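Local coordinates for protein chitinase (Paenibacillus sp. FPU-7, PDB 5GZT) that probably hydrolyses the beta-1,4 linkages of chitin and chitodextrins at random internal positions, as an endo-acting chitinase with two glycoside hydrolase family 18 regions, at residues B[296-306]-B[344-354]. Sequence-based numbering, arbitrary orientation.
Sequences VDATKFTHLYY and DESNLAYLTGL
Y306 lays its ring against helix 344-352, from D344 to L351, where four side chains hold it. L348 CD1 sits over one face, 3.8 Å from the ring centroid and 21° off the normal, a CH-pi contact. L351 CD1 approaches CD1 of Y306 obliquely at 3.4 Å. The phenol is gripped twice. Y306 OH donates to D344 OD1 over a short 2.5 Å, on the anti side but tilted well out of the plane of a carboxylate roughly perpendicular to the ring. It accepts from N347 ND2 at 3.0 Å in a nearly straight bond lying in the amide plane. CB already points toward the helix, and CG anti to the backbone N (chi1 -171°) carries the ring on to L348 and the hydroxyl to D344. The N347 amide also binds W289 N through OD1 and V287 O through ND2, and is thereby held for the phenol. A phenylalanine in place of Y306 would probably keep the L348 packing but leave D344 OD1 without this donor.

Farther along, L304 CD2 meets L351 CD2 and L354 CD1, while V296 CG1 touches L354 CD1 at 3.6 Å. The looser margin is at partly exposed Y350, whose ring edge merely faces V296 CG2 (4.4 Å from CE2).

Strand 303-306 and helix 344-352 run antiparallel (178°), and the axes of these short segments come within 10.5 Å, as expected for a beta-strand and outer helix of the family 18 TIM barrel; the strand lies between strands 264-284 and 362-368.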
# COMPACT_ATOMS: atom_id res chain seq x y z
N VAL B 296 -5.95 11.69 7.69
CA VAL B 296 -5.52 10.66 6.76
C VAL B 296 -4.74 11.44 5.71
O VAL B 296 -5.26 12.42 5.12
CB VAL B 296 -6.71 9.86 6.16
CG1 VAL B 296 -6.24 8.67 5.32
CG2 VAL B 296 -7.63 9.32 7.23
N ASP B 297 -3.47 11.12 5.55
CA ASP B 297 -2.68 11.65 4.47
C ASP B 297 -2.45 10.52 3.50
O ASP B 297 -1.50 9.74 3.61
CB ASP B 297 -1.43 12.25 5.05
CG ASP B 297 -0.42 12.70 3.98
OD1 ASP B 297 -0.76 12.78 2.77
OD2 ASP B 297 0.71 12.92 4.43
N ALA B 298 -3.36 10.42 2.54
CA ALA B 298 -3.32 9.39 1.52
C ALA B 298 -2.21 9.55 0.51
O ALA B 298 -2.01 8.64 -0.28
CB ALA B 298 -4.66 9.25 0.82
N THR B 299 -1.40 10.61 0.58
CA THR B 299 -0.16 10.64 -0.22
C THR B 299 0.84 9.57 0.18
O THR B 299 1.74 9.30 -0.55
CB THR B 299 0.55 12.01 -0.25
OG1 THR B 299 1.12 12.35 1.04
CG2 THR B 299 -0.43 13.15 -0.67
N LYS B 300 0.68 8.96 1.35
CA LYS B 300 1.66 7.98 1.85
C LYS B 300 1.32 6.51 1.59
O LYS B 300 2.05 5.59 2.05
CB LYS B 300 1.83 8.22 3.32
CG LYS B 300 2.13 9.66 3.67
CD LYS B 300 3.43 10.09 3.02
CE LYS B 300 3.63 11.57 3.27
NZ LYS B 300 5.08 11.75 3.31
N PHE B 301 0.25 6.27 0.85
CA PHE B 301 -0.06 4.91 0.52
C PHE B 301 -0.69 4.87 -0.84
O PHE B 301 -1.08 5.90 -1.37
CB PHE B 301 -0.93 4.24 1.58
CG PHE B 301 -2.17 5.00 2.01
CD1 PHE B 301 -3.31 5.04 1.22
CD2 PHE B 301 -2.25 5.55 3.29
CE1 PHE B 301 -4.46 5.72 1.65
CE2 PHE B 301 -3.36 6.24 3.74
CZ PHE B 301 -4.49 6.33 2.93
N THR B 302 -0.81 3.68 -1.39
CA THR B 302 -1.34 3.54 -2.76
C THR B 302 -2.70 2.93 -2.79
O THR B 302 -3.46 3.14 -3.78
CB THR B 302 -0.42 2.69 -3.65
OG1 THR B 302 -0.35 1.36 -3.14
CG2 THR B 302 0.93 3.29 -3.68
N HIS B 303 -3.01 2.16 -1.75
CA HIS B 303 -4.29 1.47 -1.64
C HIS B 303 -4.86 1.65 -0.25
O HIS B 303 -4.12 1.59 0.72
CB HIS B 303 -4.14 -0.02 -1.83
CG HIS B 303 -3.79 -0.45 -3.21
ND1 HIS B 303 -2.66 -0.03 -3.88
CD2 HIS B 303 -4.39 -1.37 -4.02
CE1 HIS B 303 -2.59 -0.65 -5.04
NE2 HIS B 303 -3.64 -1.42 -5.18
N LEU B 304 -6.17 1.81 -0.16
CA LEU B 304 -6.88 1.97 1.10
C LEU B 304 -7.93 0.86 1.10
O LEU B 304 -8.70 0.73 0.15
CB LEU B 304 -7.38 3.39 1.14
CG LEU B 304 -8.53 4.04 1.94
CD1 LEU B 304 -9.10 3.13 3.00
CD2 LEU B 304 -8.16 5.44 2.40
N TYR B 305 -7.86 -0.02 2.09
CA TYR B 305 -8.83 -1.13 2.25
C TYR B 305 -9.82 -0.73 3.36
O TYR B 305 -9.42 -0.50 4.56
CB TYR B 305 -8.18 -2.46 2.68
CG TYR B 305 -7.53 -3.27 1.62
CD1 TYR B 305 -7.13 -2.68 0.42
CD2 TYR B 305 -7.32 -4.64 1.78
CE1 TYR B 305 -6.57 -3.45 -0.57
CE2 TYR B 305 -6.75 -5.40 0.79
CZ TYR B 305 -6.41 -4.80 -0.39
OH TYR B 305 -5.79 -5.48 -1.43
N TYR B 306 -11.13 -0.66 3.00
CA TYR B 306 -12.17 -0.37 3.99
C TYR B 306 -12.48 -1.65 4.69
O TYR B 306 -12.93 -2.63 4.08
CB TYR B 306 -13.42 0.24 3.36
CG TYR B 306 -14.44 0.77 4.37
CD1 TYR B 306 -14.18 1.91 5.09
CD2 TYR B 306 -15.64 0.12 4.59
CE1 TYR B 306 -15.10 2.40 6.01
CE2 TYR B 306 -16.58 0.62 5.49
CZ TYR B 306 -16.30 1.75 6.21
OH TYR B 306 -17.22 2.26 7.08
N ASP B 344 -21.20 3.96 7.85
CA ASP B 344 -20.49 3.36 6.76
C ASP B 344 -20.54 4.19 5.49
O ASP B 344 -19.48 4.38 4.78
CB ASP B 344 -20.91 1.91 6.55
CG ASP B 344 -20.37 0.99 7.61
OD1 ASP B 344 -19.12 0.66 7.59
OD2 ASP B 344 -21.20 0.62 8.49
N GLU B 345 -21.71 4.76 5.22
CA GLU B 345 -21.90 5.48 3.98
C GLU B 345 -21.18 6.79 4.05
O GLU B 345 -20.50 7.19 3.10
CB GLU B 345 -23.40 5.66 3.64
CG GLU B 345 -24.11 4.31 3.48
CD GLU B 345 -25.37 4.33 2.59
OE1 GLU B 345 -26.06 5.38 2.52
OE2 GLU B 345 -25.68 3.26 2.00
N SER B 346 -21.31 7.48 5.17
CA SER B 346 -20.47 8.66 5.38
C SER B 346 -18.93 8.33 5.24
O SER B 346 -18.14 9.06 4.62
CB SER B 346 -20.73 9.18 6.80
OG SER B 346 -20.06 10.40 6.97
N ASN B 347 -18.53 7.22 5.87
CA ASN B 347 -17.10 6.83 5.90
C ASN B 347 -16.57 6.67 4.49
O ASN B 347 -15.61 7.41 4.04
CB ASN B 347 -16.97 5.54 6.66
CG ASN B 347 -16.86 5.74 8.15
OD1 ASN B 347 -16.74 6.82 8.64
ND2 ASN B 347 -16.88 4.68 8.87
N LEU B 348 -17.27 5.77 3.76
CA LEU B 348 -16.94 5.44 2.39
C LEU B 348 -16.90 6.67 1.50
O LEU B 348 -16.00 6.78 0.68
CB LEU B 348 -17.89 4.43 1.83
CG LEU B 348 -17.66 2.92 1.70
CD1 LEU B 348 -16.21 2.47 1.78
CD2 LEU B 348 -18.56 2.07 2.59
N ALA B 349 -17.83 7.62 1.68
CA ALA B 349 -17.77 8.87 0.90
C ALA B 349 -16.54 9.69 1.22
O ALA B 349 -15.89 10.19 0.29
CB ALA B 349 -19.04 9.71 1.12
N TYR B 350 -16.19 9.80 2.50
CA TYR B 350 -15.03 10.59 2.94
C TYR B 350 -13.72 10.01 2.38
O TYR B 350 -12.85 10.76 1.95
CB TYR B 350 -14.95 10.74 4.48
CG TYR B 350 -13.64 11.30 4.94
CD1 TYR B 350 -13.42 12.69 5.04
CD2 TYR B 350 -12.59 10.44 5.28
CE1 TYR B 350 -12.18 13.20 5.46
CE2 TYR B 350 -11.36 10.95 5.69
CZ TYR B 350 -11.17 12.32 5.77
OH TYR B 350 -9.95 12.77 6.18
N LEU B 351 -13.64 8.69 2.36
CA LEU B 351 -12.42 7.97 1.98
C LEU B 351 -12.12 7.98 0.47
O LEU B 351 -10.95 8.24 0.05
CB LEU B 351 -12.46 6.52 2.51
CG LEU B 351 -12.48 6.39 4.06
CD1 LEU B 351 -12.84 4.98 4.46
CD2 LEU B 351 -11.15 6.80 4.71
N THR B 352 -13.16 7.76 -0.35
CA THR B 352 -12.99 7.90 -1.81
C THR B 352 -12.69 9.34 -2.16
O THR B 352 -11.96 9.58 -3.08
CB THR B 352 -14.19 7.37 -2.58
OG1 THR B 352 -15.34 8.04 -2.07
CG2 THR B 352 -14.34 5.84 -2.34
N GLY B 353 -13.22 10.27 -1.37
CA GLY B 353 -12.95 11.69 -1.51
C GLY B 353 -11.51 12.07 -1.28
O GLY B 353 -11.11 13.15 -1.68
N LEU B 354 -10.71 11.18 -0.69
CA LEU B 354 -9.27 11.44 -0.51
C LEU B 354 -8.51 11.32 -1.80
O LEU B 354 -7.35 11.75 -1.86
CB LEU B 354 -8.62 10.51 0.53
CG LEU B 354 -9.20 10.61 1.93
CD1 LEU B 354 -8.65 9.44 2.72
CD2 LEU B 354 -8.87 11.96 2.53